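Local atomic coordinates of beta-glucuronidase (uncultured Clostridium sp., PDB entry 6U7J), a protein that hydrolyses beta-glucuronides as a gut microbial glycosyl hydrolase of family 2, and probably releases estrogens from their glucuronide conjugates. Residues T66-E69 / L70-V74; D311-K315 / G316-A320; E319-N322 / V323-E327; K383-E386 / K387-A390; I572-R575 / E576-K580. One frame throughout, in Å; residues are numbered along the deposited sequence.

Contact 1: T66-E69 / L70-V74; sequences TDQE and LRDHV
One face of the Arg71 guanidinium is met by the side-chain methylenes of Gln68, with CG of Gln68 3.6 Å from NH2 of Arg71, and the Gln68 amide plane is turned 60° from the guanidinium. At the edge, Asp72 is gripped side-on: NE of Arg71 reaches OD1 of Asp72 at 2.8 Å, exactly in the guanidinium plane, while NH2 bonds to OD2 at 3.1 Å on the syn side. The same OD2 of Asp72 takes a nearly straight bond from NE2 of Gln68 (2.7 Å, 172°), this time on its anti side, so two donors hold that oxygen and fix the carboxylate's rotation. Gln68 gets there because its chain bends at chi2 (-92°). The backbone adds Asp72 N to Gln68 O at 2.9 Å. At the other end of the turn, OD2 of Asp67 accepts from Leu70 N at 3.1 Å, met from above the carboxylate plane, and OD1 of Asp67 takes a weak bond from Glu69 N. In the assembly, Arg71 NH1 donates to the carbonyl of Glu520 of a second subunit. Together these contacts make a single-turn helix, N-capped by Asp67, within the sugar-binding domain of the family 2 hydrolase.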
loop_
_atom_site.group_PDB
_atom_site.type_symbol
_atom_site.label_atom_id
_atom_site.label_comp_id
_atom_site.label_asym_id
_atom_site.label_seq_id
_atom_site.Cartn_x
_atom_site.Cartn_y
_atom_site.Cartn_z
ATOM N N THR B 66 -17.670 -9.763 -12.703
ATOM C CA THR B 66 -16.822 -10.521 -11.805
ATOM C C THR B 66 -16.361 -11.824 -12.443
ATOM O O THR B 66 -15.743 -12.651 -11.778
ATOM C CB THR B 66 -17.578 -10.773 -10.500
ATOM O OG1 THR B 66 -18.743 -11.541 -10.780
ATOM C CG2 THR B 66 -18.053 -9.446 -9.910
ATOM N N ASP B 67 -16.584 -11.974 -13.737
ATOM C CA ASP B 67 -16.422 -13.239 -14.432
ATOM C C ASP B 67 -15.107 -13.263 -15.203
ATOM O O ASP B 67 -14.912 -12.465 -16.125
ATOM C CB ASP B 67 -17.597 -13.438 -15.387
ATOM C CG ASP B 67 -17.457 -14.681 -16.185
ATOM O OD1 ASP B 67 -16.995 -15.694 -15.615
ATOM O OD2 ASP B 67 -17.787 -14.639 -17.381
ATOM N N GLN B 68 -14.221 -14.192 -14.850
ATOM C CA GLN B 68 -12.940 -14.279 -15.549
ATOM C C GLN B 68 -13.112 -14.664 -17.023
ATOM O O GLN B 68 -12.363 -14.182 -17.885
ATOM C CB GLN B 68 -12.041 -15.275 -14.817
ATOM C CG GLN B 68 -10.776 -15.668 -15.550
ATOM C CD GLN B 68 -10.964 -16.914 -16.399
ATOM O OE1 GLN B 68 -11.680 -17.842 -16.003
ATOM N NE2 GLN B 68 -10.332 -16.938 -17.581
ATOM N N GLU B 69 -14.093 -15.510 -17.339
ATOM C CA GLU B 69 -14.262 -15.945 -18.722
ATOM C C GLU B 69 -14.629 -14.791 -19.641
ATOM O O GLU B 69 -14.199 -14.757 -20.800
ATOM C CB GLU B 69 -15.311 -17.048 -18.809
ATOM C CG GLU B 69 -14.785 -18.389 -18.359
ATOM C CD GLU B 69 -15.840 -19.218 -17.678
ATOM O OE1 GLU B 69 -15.899 -19.188 -16.422
ATOM O OE2 GLU B 69 -16.606 -19.895 -18.400
ATOM N N LEU B 70 -15.418 -13.837 -19.157
ATOM C CA LEU B 70 -15.707 -12.670 -19.979
ATOM C C LEU B 70 -14.486 -11.745 -20.074
ATOM O O LEU B 70 -14.162 -11.246 -21.159
ATOM C CB LEU B 70 -16.929 -11.936 -19.433
ATOM C CG LEU B 70 -17.346 -10.724 -20.274
ATOM C CD1 LEU B 70 -17.633 -11.140 -21.710
ATOM C CD2 LEU B 70 -18.543 -10.000 -19.666
ATOM N N ARG B 71 -13.772 -11.532 -18.962
ATOM C CA ARG B 71 -12.559 -10.713 -19.012
ATOM C C ARG B 71 -11.566 -11.238 -20.048
ATOM O O ARG B 71 -11.006 -10.457 -20.827
ATOM C CB ARG B 71 -11.903 -10.647 -17.627
ATOM C CG ARG B 71 -10.656 -9.718 -17.550
ATOM C CD ARG B 71 -9.784 -10.017 -16.284
ATOM N NE ARG B 71 -9.156 -11.338 -16.353
ATOM C CZ ARG B 71 -8.718 -12.060 -15.311
ATOM N NH1 ARG B 71 -8.820 -11.607 -14.064
ATOM N NH2 ARG B 71 -8.171 -13.254 -15.528
ATOM N N ASP B 72 -11.371 -12.555 -20.107
ATOM C CA ASP B 72 -10.373 -13.181 -20.966
ATOM C C ASP B 72 -10.947 -13.688 -22.295
ATOM O O ASP B 72 -10.281 -14.463 -22.986
ATOM C CB ASP B 72 -9.716 -14.345 -20.228
ATOM C CG ASP B 72 -9.018 -13.910 -18.933
ATOM O OD1 ASP B 72 -8.712 -12.702 -18.762
ATOM O OD2 ASP B 72 -8.769 -14.798 -18.092
ATOM N N HIS B 73 -12.155 -13.270 -22.661
ATOM C CA HIS B 73 -12.844 -13.794 -23.842
ATOM C C HIS B 73 -12.045 -13.570 -25.130
ATOM O O HIS B 73 -11.509 -12.484 -25.374
ATOM C CB HIS B 73 -14.221 -13.133 -23.943
ATOM C CG HIS B 73 -15.024 -13.547 -25.140
ATOM N ND1 HIS B 73 -15.606 -14.790 -25.258
ATOM C CD2 HIS B 73 -15.373 -12.862 -26.258
ATOM C CE1 HIS B 73 -16.267 -14.860 -26.403
ATOM N NE2 HIS B 73 -16.140 -13.702 -27.030
ATOM N N VAL B 74 -11.954 -14.613 -25.952
ATOM C CA VAL B 74 -11.381 -14.519 -27.290
ATOM C C VAL B 74 -12.497 -14.749 -28.304
ATOM O O VAL B 74 -13.149 -15.799 -28.293
ATOM C CB VAL B 74 -10.233 -15.516 -27.488
ATOM C CG1 VAL B 74 -9.813 -15.542 -28.961
ATOM C CG2 VAL B 74 -9.038 -15.128 -26.602
#

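Contact 2: D311-K315 / G316-A320; sequences DIRGK and GLDEA
Backbone first: Gly316 N donates to Arg313 O at 3.0 Å, closing a type II' beta turn with Gly314 at its second position. The donor stands 44° out of the carbonyl plane, a bent approach. Charge acts between Arg313 and Asp318. OD2 of Asp318 sits over one face of the guanidinium, 3.4 Å from NH1 of Arg313, and because it lies well off the plane no N-H aims at it; the pairing is electrostatic, with the two planes 56° apart. The first torsion of Arg313 (chi1 66°) sets CG between the backbone N and carbonyl carbon and sends the chain past Gly316 O, so that CD comes to 3.7 Å from CB of Asp318. Water supplies the remaining bridges. One molecule accepts from Arg313 NE at 2.8 Å and donates to Leu317 O at 2.6 Å; another joins the carbonyls of Gly314 and Gly316. Both charged groups have stronger partners across the interface: Asp318 OD2 and Arg313 NH2 form salt bridges with Arg313 and Asp318 of a third subunit, a reciprocal pairing. Asp318 OD1 meanwhile caps Leu321 N. The contact is thus a beta turn leading into the N-cap of helix 319-332 in the TIM-barrel domain.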
loop_
_atom_site.group_PDB
_atom_site.type_symbol
_atom_site.label_atom_id
_atom_site.label_comp_id
_atom_site.label_asym_id
_atom_site.label_seq_id
_atom_site.Cartn_x
_atom_site.Cartn_y
_atom_site.Cartn_z
ATOM N N ASP B 311 -9.843 2.959 -14.533
ATOM C CA ASP B 311 -10.468 1.888 -13.771
ATOM C C ASP B 311 -11.871 1.596 -14.295
ATOM O O ASP B 311 -12.573 2.482 -14.788
ATOM C CB ASP B 311 -10.543 2.250 -12.289
ATOM C CG ASP B 311 -9.169 2.242 -11.602
ATOM O OD1 ASP B 311 -8.263 1.494 -12.026
ATOM O OD2 ASP B 311 -9.008 2.980 -10.609
ATOM N N ILE B 312 -12.250 0.320 -14.210
ATOM C CA ILE B 312 -13.606 -0.177 -14.435
ATOM C C ILE B 312 -14.017 -0.183 -15.903
ATOM O O ILE B 312 -14.423 -1.232 -16.418
ATOM C CB ILE B 312 -14.622 0.607 -13.593
ATOM C CG1 ILE B 312 -14.286 0.424 -12.110
ATOM C CG2 ILE B 312 -16.038 0.118 -13.921
ATOM C CD1 ILE B 312 -15.112 1.240 -11.188
ATOM N N ARG B 313 -13.927 0.967 -16.589
ATOM C CA ARG B 313 -14.445 1.118 -17.949
ATOM C C ARG B 313 -13.437 0.782 -19.045
ATOM O O ARG B 313 -13.759 0.956 -20.229
ATOM C CB ARG B 313 -14.938 2.552 -18.171
ATOM C CG ARG B 313 -13.803 3.570 -18.125
ATOM C CD ARG B 313 -14.249 5.014 -18.302
ATOM N NE ARG B 313 -15.670 5.239 -18.042
ATOM C CZ ARG B 313 -16.189 5.393 -16.829
ATOM N NH1 ARG B 313 -15.413 5.325 -15.756
ATOM N NH2 ARG B 313 -17.490 5.607 -16.699
ATOM N N GLY B 314 -12.225 0.363 -18.695
ATOM C CA GLY B 314 -11.224 0.029 -19.706
ATOM C C GLY B 314 -10.803 1.231 -20.545
ATOM O O GLY B 314 -10.370 2.267 -20.023
ATOM N N LYS B 315 -10.920 1.088 -21.866
ATOM C CA LYS B 315 -10.620 2.144 -22.825
ATOM C C LYS B 315 -11.825 3.021 -23.141
ATOM O O LYS B 315 -11.795 3.755 -24.137
ATOM C CB LYS B 315 -10.083 1.549 -24.130
ATOM C CG LYS B 315 -9.055 0.428 -23.932
ATOM C CD LYS B 315 -8.275 0.173 -25.209
ATOM C CE LYS B 315 -7.268 1.291 -25.471
ATOM N NZ LYS B 315 -6.147 1.280 -24.475
ATOM N N GLY B 316 -12.884 2.955 -22.339
ATOM C CA GLY B 316 -14.084 3.720 -22.651
ATOM C C GLY B 316 -13.880 5.208 -22.406
ATOM O O GLY B 316 -13.172 5.617 -21.480
ATOM N N LEU B 317 -14.513 6.024 -23.257
ATOM C CA LEU B 317 -14.390 7.472 -23.157
ATOM C C LEU B 317 -14.967 7.980 -21.845
ATOM O O LEU B 317 -16.037 7.558 -21.403
ATOM C CB LEU B 317 -15.103 8.149 -24.325
ATOM C CG LEU B 317 -15.293 9.668 -24.261
ATOM C CD1 LEU B 317 -13.955 10.389 -24.402
ATOM C CD2 LEU B 317 -16.310 10.136 -25.341
ATOM N N ASP B 318 -14.248 8.912 -21.231
ATOM C CA ASP B 318 -14.609 9.453 -19.926
ATOM C C ASP B 318 -14.167 10.911 -19.942
ATOM O O ASP B 318 -12.984 11.203 -19.755
ATOM C CB ASP B 318 -13.926 8.674 -18.809
ATOM C CG ASP B 318 -14.357 9.134 -17.414
ATOM O OD1 ASP B 318 -14.919 10.247 -17.270
ATOM O OD2 ASP B 318 -14.138 8.361 -16.450
ATOM N N GLU B 319 -15.112 11.816 -20.148
ATOM C CA GLU B 319 -14.714 13.201 -20.344
ATOM C C GLU B 319 -14.329 13.871 -19.041
ATOM O O GLU B 319 -13.505 14.796 -19.042
ATOM C CB GLU B 319 -15.829 13.951 -21.057
ATOM C CG GLU B 319 -15.911 13.490 -22.495
ATOM C CD GLU B 319 -16.702 14.425 -23.336
ATOM O OE1 GLU B 319 -16.106 15.362 -23.912
ATOM O OE2 GLU B 319 -17.929 14.224 -23.398
ATOM N N ALA B 320 -14.890 13.409 -17.922
ATOM C CA ALA B 320 -14.430 13.915 -16.640
ATOM C C ALA B 320 -12.977 13.537 -16.428
ATOM O O ALA B 320 -12.170 14.359 -15.980
ATOM C CB ALA B 320 -15.313 13.387 -15.509
HETATM O O HOH W 1 -16.680 5.184 -20.620
HETATM O O HOH W 2 -12.832 6.535 -15.501
HETATM O O HOH W 3 -10.937 4.904 -20.078
#

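Contact 3: E319-N322 / V323-E327; sequences EALN and VRDCE
Helix 319-332 belongs to a beta-alpha-beta unit of the TIM barrel, between strands 297-305 and 336-338, and its first two turns meet here through successive i to i+4 bonds. Val323 N donates to Glu319 O at 3.0 Å, Arg324 N to Ala320 O at 3.1 Å, Asp325 N to Leu321 O at 2.8 Å and Cys326 N to Asn322 O at 2.9 Å. All four donors tilt similarly from the acceptor carbonyl planes, 19° to 28°, as in a regular alpha-helix. Side chains touch the preceding turn mainly at its carbonyls: CG2 of Val323, placed beside the backbone N by the valine's first torsion (chi1 174° for CG1), comes to 3.3 Å from Glu319 O. On another side of the helix a water lies between OD1 of Asn322 and OD2 of Asp325, at 2.5 and 2.6 Å. Asp325 is held from outside by salt bridges from Arg577 to OD1 and from Lys306 to OD2, which would probably keep it ionised. Arg324, bent at chi2 with its end leading away, donates through NH2 to carbonyls of Arg577 and of Leu518 of a fourth subunit. These are the opening turns of an alpha-helix linking two parallel barrel strands.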
loop_
_atom_site.group_PDB
_atom_site.type_symbol
_atom_site.label_atom_id
_atom_site.label_comp_id
_atom_site.label_asym_id
_atom_site.label_seq_id
_atom_site.Cartn_x
_atom_site.Cartn_y
_atom_site.Cartn_z
ATOM N N GLU B 319 -15.112 11.816 -20.148
ATOM C CA GLU B 319 -14.714 13.201 -20.344
ATOM C C GLU B 319 -14.329 13.871 -19.041
ATOM O O GLU B 319 -13.505 14.796 -19.042
ATOM C CB GLU B 319 -15.829 13.951 -21.057
ATOM C CG GLU B 319 -15.911 13.490 -22.495
ATOM C CD GLU B 319 -16.702 14.425 -23.336
ATOM O OE1 GLU B 319 -16.106 15.362 -23.912
ATOM O OE2 GLU B 319 -17.929 14.224 -23.398
ATOM N N ALA B 320 -14.890 13.409 -17.922
ATOM C CA ALA B 320 -14.430 13.915 -16.640
ATOM C C ALA B 320 -12.977 13.537 -16.428
ATOM O O ALA B 320 -12.170 14.359 -15.980
ATOM C CB ALA B 320 -15.313 13.387 -15.509
ATOM N N LEU B 321 -12.616 12.309 -16.808
ATOM C CA LEU B 321 -11.221 11.881 -16.753
ATOM C C LEU B 321 -10.339 12.728 -17.663
ATOM O O LEU B 321 -9.223 13.105 -17.282
ATOM C CB LEU B 321 -11.127 10.408 -17.141
ATOM C CG LEU B 321 -9.779 9.699 -17.106
ATOM C CD1 LEU B 321 -9.404 9.340 -15.676
ATOM C CD2 LEU B 321 -9.845 8.453 -17.991
ATOM N N ASN B 322 -10.813 13.024 -18.879
ATOM C CA ASN B 322 -10.019 13.831 -19.801
ATOM C C ASN B 322 -9.746 15.217 -19.233
ATOM O O ASN B 322 -8.642 15.751 -19.387
ATOM C CB ASN B 322 -10.729 13.955 -21.152
ATOM C CG ASN B 322 -10.806 12.629 -21.889
ATOM O OD1 ASN B 322 -10.091 11.680 -21.554
ATOM N ND2 ASN B 322 -11.685 12.551 -22.880
ATOM N N VAL B 323 -10.746 15.835 -18.607
ATOM C CA VAL B 323 -10.531 17.175 -18.077
ATOM C C VAL B 323 -9.528 17.124 -16.940
ATOM O O VAL B 323 -8.622 17.958 -16.851
ATOM C CB VAL B 323 -11.855 17.815 -17.627
ATOM C CG1 VAL B 323 -11.569 19.152 -16.945
ATOM C CG2 VAL B 323 -12.819 17.997 -18.815
ATOM N N ARG B 324 -9.654 16.126 -16.068
ATOM C CA ARG B 324 -8.678 15.955 -14.998
ATOM C C ARG B 324 -7.285 15.748 -15.569
ATOM O O ARG B 324 -6.311 16.313 -15.058
ATOM C CB ARG B 324 -9.108 14.784 -14.099
ATOM C CG ARG B 324 -8.044 14.256 -13.145
ATOM C CD ARG B 324 -7.817 15.210 -11.978
ATOM N NE ARG B 324 -6.848 14.672 -11.024
ATOM C CZ ARG B 324 -6.417 15.312 -9.941
ATOM N NH1 ARG B 324 -6.856 16.530 -9.666
ATOM N NH2 ARG B 324 -5.536 14.733 -9.136
ATOM N N ASP B 325 -7.171 14.975 -16.660
ATOM C CA ASP B 325 -5.859 14.750 -17.276
ATOM C C ASP B 325 -5.271 16.053 -17.828
ATOM O O ASP B 325 -4.073 16.321 -17.662
ATOM C CB ASP B 325 -5.959 13.694 -18.384
ATOM C CG ASP B 325 -6.071 12.254 -17.837
ATOM O OD1 ASP B 325 -6.190 12.078 -16.605
ATOM O OD2 ASP B 325 -6.045 11.290 -18.645
ATOM N N CYS B 326 -6.097 16.889 -18.471
ATOM C CA CYS B 326 -5.579 18.156 -18.984
ATOM C C CYS B 326 -5.203 19.097 -17.846
ATOM O O CYS B 326 -4.244 19.875 -17.970
ATOM C CB CYS B 326 -6.607 18.826 -19.884
ATOM S SG CYS B 326 -6.941 17.886 -21.379
ATOM N N GLU B 327 -5.939 19.041 -16.730
ATOM C CA GLU B 327 -5.548 19.794 -15.538
ATOM C C GLU B 327 -4.187 19.340 -15.028
ATOM O O GLU B 327 -3.383 20.154 -14.557
ATOM C CB GLU B 327 -6.605 19.630 -14.440
ATOM C CG GLU B 327 -7.910 20.395 -14.671
ATOM C CD GLU B 327 -7.765 21.887 -14.354
ATOM O OE1 GLU B 327 -6.976 22.235 -13.444
ATOM O OE2 GLU B 327 -8.433 22.711 -15.016
HETATM O O HOH W 4 -7.835 11.148 -20.562
#

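Contact 4: K383-E386 / K387-A390; sequences KVNE and KTLA
CB of Thr388 packs against the carbonyl oxygen of Asn385, 3.4 Å away, and from it two branches part. The methyl CG2 meets CG1 of Val384 at 3.6 Å, the two side chains crossing at about a right angle. The hydroxyl OG1 turns back beside its own backbone N (chi1 -47°), where it accepts a weak but fairly straight bond from Asn385 N, 3.3 Å long with an angle of 161° at the hydrogen. It also has a stronger partner elsewhere, the carbonyl of Trp149. The other side-chain bond of the cap comes from Asn385, whose OD1 accepts from Lys387 N at 2.9 Å, with the donor 39° above the amide carbonyl plane. Asn385 and Thr388 form a capping box at the N-terminus of helix 386-403, one of the helices of the TIM-barrel domain. The amide nitrogen of Asn385 is in turn steadied by a bond to the carbonyl of Glu381, which fixes which end of the amide faces the helix. The helix's own i to i+4 bonding begins at the cap residue: Leu389 N donates to Asn385 O at 2.9 Å and Ala390 N to Glu386 O at 2.9 Å. Val384, Thr388 and Leu389 all pack on Tyr428 of the neighbouring helix 424-439.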
loop_
_atom_site.group_PDB
_atom_site.type_symbol
_atom_site.label_atom_id
_atom_site.label_comp_id
_atom_site.label_asym_id
_atom_site.label_seq_id
_atom_site.Cartn_x
_atom_site.Cartn_y
_atom_site.Cartn_z
ATOM N N LYS B 383 3.150 -13.035 -42.771
ATOM C CA LYS B 383 2.900 -12.227 -41.580
ATOM C C LYS B 383 2.580 -10.780 -41.943
ATOM O O LYS B 383 1.541 -10.519 -42.548
ATOM C CB LYS B 383 4.095 -12.305 -40.624
ATOM C CG LYS B 383 4.202 -13.653 -39.898
ATOM C CD LYS B 383 5.317 -13.657 -38.870
ATOM C CE LYS B 383 5.548 -15.046 -38.304
ATOM N NZ LYS B 383 6.126 -15.951 -39.326
ATOM N N VAL B 384 3.436 -9.827 -41.578
ATOM C CA VAL B 384 3.226 -8.442 -41.991
ATOM C C VAL B 384 3.637 -8.346 -43.458
ATOM O O VAL B 384 4.827 -8.401 -43.777
ATOM C CB VAL B 384 4.010 -7.448 -41.122
ATOM C CG1 VAL B 384 3.879 -6.032 -41.684
ATOM C CG2 VAL B 384 3.536 -7.502 -39.656
ATOM N N ASN B 385 2.654 -8.207 -44.345
ATOM C CA ASN B 385 2.865 -8.364 -45.789
ATOM C C ASN B 385 2.091 -7.275 -46.540
ATOM O O ASN B 385 1.683 -6.260 -45.962
ATOM C CB ASN B 385 2.479 -9.795 -46.213
ATOM C CG ASN B 385 1.014 -10.098 -45.967
ATOM O OD1 ASN B 385 0.204 -9.192 -45.794
ATOM N ND2 ASN B 385 0.670 -11.377 -45.946
ATOM N N GLU B 386 1.884 -7.484 -47.856
ATOM C CA GLU B 386 1.277 -6.481 -48.741
ATOM C C GLU B 386 -0.101 -6.061 -48.233
ATOM O O GLU B 386 -0.600 -4.981 -48.572
ATOM C CB GLU B 386 1.161 -7.045 -50.173
ATOM C CG GLU B 386 0.098 -8.158 -50.326
ATOM C CD GLU B 386 -0.483 -8.292 -51.746
ATOM O OE1 GLU B 386 -1.191 -9.301 -52.002
ATOM O OE2 GLU B 386 -0.242 -7.396 -52.600
ATOM N N LYS B 387 -0.699 -6.920 -47.412
ATOM C CA LYS B 387 -2.010 -6.776 -46.818
ATOM C C LYS B 387 -2.072 -5.801 -45.701
ATOM O O LYS B 387 -2.939 -4.914 -45.673
ATOM C CB LYS B 387 -2.491 -8.068 -46.173
ATOM C CG LYS B 387 -3.122 -8.740 -47.190
ATOM C CD LYS B 387 -4.006 -7.799 -47.771
ATOM C CE LYS B 387 -3.833 -8.278 -49.138
ATOM N NZ LYS B 387 -4.651 -9.571 -49.029
ATOM N N THR B 388 -1.324 -6.185 -44.691
ATOM C CA THR B 388 -0.989 -5.279 -43.640
ATOM C C THR B 388 -0.706 -3.925 -44.247
ATOM O O THR B 388 -1.249 -2.916 -43.804
ATOM C CB THR B 388 0.219 -5.817 -42.917
ATOM O OG1 THR B 388 0.012 -7.205 -42.642
ATOM C CG2 THR B 388 0.394 -5.022 -41.628
ATOM N N LEU B 389 0.130 -3.901 -45.290
ATOM C CA LEU B 389 0.543 -2.637 -45.890
ATOM C C LEU B 389 -0.651 -1.871 -46.453
ATOM O O LEU B 389 -0.793 -0.662 -46.221
ATOM C CB LEU B 389 1.595 -2.908 -46.971
ATOM C CG LEU B 389 2.089 -1.718 -47.806
ATOM C CD1 LEU B 389 2.466 -0.569 -46.909
ATOM C CD2 LEU B 389 3.270 -2.120 -48.693
ATOM N N ALA B 390 -1.519 -2.553 -47.208
ATOM C CA ALA B 390 -2.676 -1.866 -47.777
ATOM C C ALA B 390 -3.627 -1.411 -46.677
ATOM O O ALA B 390 -4.161 -0.296 -46.731
ATOM C CB ALA B 390 -3.398 -2.766 -48.777
#

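Contact 5: I572-R575 / E576-K580; sequences IFTR and ERQPK
Thr574 and Arg577 close a type I beta turn: Arg577 N donates to Thr574 O at 2.9 Å, joining two antiparallel arms whose end-to-end directions lie 156° apart in the loop between strand 545-551 and helix 581-592 of the TIM-barrel domain. Thr574 N donates to Gln578 O at 2.7 Å and Lys580 N to Ile572 O at 3.1 Å, the pair of bonds that frames the single bridge between Phe573 and Pro579. The hydroxyl of Thr574, turned between its backbone N and carbonyl carbon (chi1 67°), accepts from Gln578 N at 3.2 Å and, weakly, from Glu576 N. Beside the bridge the Phe573 ring is met obliquely by proline, CE1 of Phe573 lying 3.7 Å from CB of Pro579, and by the carbonyl carbon of Gln578 at its edge. In the next shell Phe573 rests on Leu328 and Phe553, Arg575 is anchored by salt bridges to Asp309 and Asp311, and Gln578 OE1 accepts from Leu518 N of a fourth subunit. Arg577, its NE engaged by helix 319-332, returns NH1 to the turn and donates to Arg575 O at 2.9 Å, an acceptor lying 23° out of the guanidinium plane.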
loop_
_atom_site.group_PDB
_atom_site.type_symbol
_atom_site.label_atom_id
_atom_site.label_comp_id
_atom_site.label_asym_id
_atom_site.label_seq_id
_atom_site.Cartn_x
_atom_site.Cartn_y
_atom_site.Cartn_z
ATOM N N ILE B 572 3.721 8.318 -14.171
ATOM C CA ILE B 572 4.096 9.409 -13.280
ATOM C C ILE B 572 2.946 9.687 -12.325
ATOM O O ILE B 572 3.159 10.119 -11.185
ATOM C CB ILE B 572 4.488 10.656 -14.107
ATOM C CG1 ILE B 572 5.895 10.506 -14.692
ATOM C CG2 ILE B 572 4.470 11.915 -13.287
ATOM C CD1 ILE B 572 6.916 9.879 -13.725
ATOM N N PHE B 573 1.717 9.425 -12.766
ATOM C CA PHE B 573 0.528 9.458 -11.933
ATOM C C PHE B 573 -0.030 8.042 -11.756
ATOM O O PHE B 573 0.230 7.136 -12.559
ATOM C CB PHE B 573 -0.535 10.372 -12.558
ATOM C CG PHE B 573 -0.105 11.806 -12.695
ATOM C CD1 PHE B 573 -0.259 12.696 -11.638
ATOM C CD2 PHE B 573 0.443 12.271 -13.889
ATOM C CE1 PHE B 573 0.142 14.029 -11.760
ATOM C CE2 PHE B 573 0.835 13.603 -14.032
ATOM C CZ PHE B 573 0.693 14.483 -12.959
ATOM N N THR B 574 -0.793 7.843 -10.686
ATOM C CA THR B 574 -1.446 6.547 -10.523
ATOM C C THR B 574 -2.577 6.413 -11.539
ATOM O O THR B 574 -2.927 7.371 -12.246
ATOM C CB THR B 574 -1.990 6.389 -9.109
ATOM O OG1 THR B 574 -3.064 7.324 -8.920
ATOM C CG2 THR B 574 -0.873 6.650 -8.055
ATOM N N ARG B 575 -3.167 5.210 -11.605
ATOM C CA ARG B 575 -4.306 5.026 -12.500
ATOM C C ARG B 575 -5.445 5.943 -12.093
ATOM O O ARG B 575 -6.254 6.351 -12.936
ATOM C CB ARG B 575 -4.775 3.565 -12.514
ATOM C CG ARG B 575 -5.664 3.191 -13.723
ATOM C CD ARG B 575 -5.749 1.682 -13.878
ATOM N NE ARG B 575 -6.271 1.230 -15.174
ATOM C CZ ARG B 575 -7.068 0.184 -15.334
ATOM N NH1 ARG B 575 -7.475 -0.514 -14.277
ATOM N NH2 ARG B 575 -7.460 -0.166 -16.552
ATOM N N GLU B 576 -5.495 6.310 -10.815
ATOM C CA GLU B 576 -6.526 7.191 -10.292
ATOM C C GLU B 576 -6.101 8.662 -10.309
ATOM O O GLU B 576 -6.721 9.490 -9.634
ATOM C CB GLU B 576 -6.916 6.731 -8.887
ATOM C CG GLU B 576 -7.502 5.284 -8.861
ATOM C CD GLU B 576 -6.424 4.198 -8.938
ATOM O OE1 GLU B 576 -5.261 4.459 -8.527
ATOM O OE2 GLU B 576 -6.732 3.083 -9.407
ATOM N N ARG B 577 -5.056 8.992 -11.065
ATOM C CA ARG B 577 -4.689 10.379 -11.384
ATOM C C ARG B 577 -4.180 11.133 -10.151
ATOM O O ARG B 577 -4.524 12.297 -9.935
ATOM C CB ARG B 577 -5.844 11.153 -12.044
ATOM C CG ARG B 577 -6.419 10.595 -13.386
ATOM C CD ARG B 577 -5.548 9.594 -14.119
ATOM N NE ARG B 577 -5.860 9.514 -15.552
ATOM C CZ ARG B 577 -5.935 8.380 -16.257
ATOM N NH1 ARG B 577 -5.739 7.184 -15.682
ATOM N NH2 ARG B 577 -6.213 8.434 -17.554
ATOM N N GLN B 578 -3.348 10.471 -9.346
ATOM C CA GLN B 578 -2.639 11.149 -8.276
ATOM C C GLN B 578 -1.134 10.975 -8.472
ATOM O O GLN B 578 -0.686 9.900 -8.891
ATOM C CB GLN B 578 -3.058 10.612 -6.888
ATOM C CG GLN B 578 -4.568 10.679 -6.592
ATOM C CD GLN B 578 -5.127 12.100 -6.619
ATOM O OE1 GLN B 578 -4.376 13.088 -6.595
ATOM N NE2 GLN B 578 -6.454 12.209 -6.685
ATOM N N PRO B 579 -0.335 12.000 -8.167
ATOM C CA PRO B 579 1.103 11.958 -8.478
ATOM C C PRO B 579 1.920 11.099 -7.519
ATOM O O PRO B 579 1.684 11.088 -6.313
ATOM C CB PRO B 579 1.518 13.425 -8.334
ATOM C CG PRO B 579 0.641 13.906 -7.202
ATOM C CD PRO B 579 -0.711 13.251 -7.483
ATOM N N LYS B 580 2.927 10.406 -8.064
ATOM C CA LYS B 580 4.015 9.863 -7.263
ATOM C C LYS B 580 5.073 10.956 -7.078
ATOM O O LYS B 580 4.961 12.045 -7.649
ATOM C CB LYS B 580 4.579 8.608 -7.932
ATOM C CG LYS B 580 3.485 7.705 -8.570
ATOM C CD LYS B 580 4.042 6.418 -9.208
ATOM C CE LYS B 580 2.946 5.665 -9.966
ATOM N NZ LYS B 580 3.453 4.507 -10.760
HETATM O O HOH W 5 -4.096 6.870 -6.272
#

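In the fold
Contacts 2, 3 and 5 form a cluster on the TIM-barrel domain. Contact 2 runs into contact 3 along helix 319-332, sharing Glu319 and Ala320, and their centres are about 11 Å apart. Contact 5, much later in the chain, returns to both: its centre is about 13 Å from contact 3, where Asp325 and Arg324 meet Arg577, and about 15 Å from contact 2, where Arg575 meets Asp311. All three touch the third subunit, so this cluster also serves the tetramer interface. Contact 1 comes first, in the sugar-binding domain, touching neither the cluster nor contact 4. Contact 4 starts helix 386-403, about 37 Å between centres from contact 3, on the opposite side of the chain's centre.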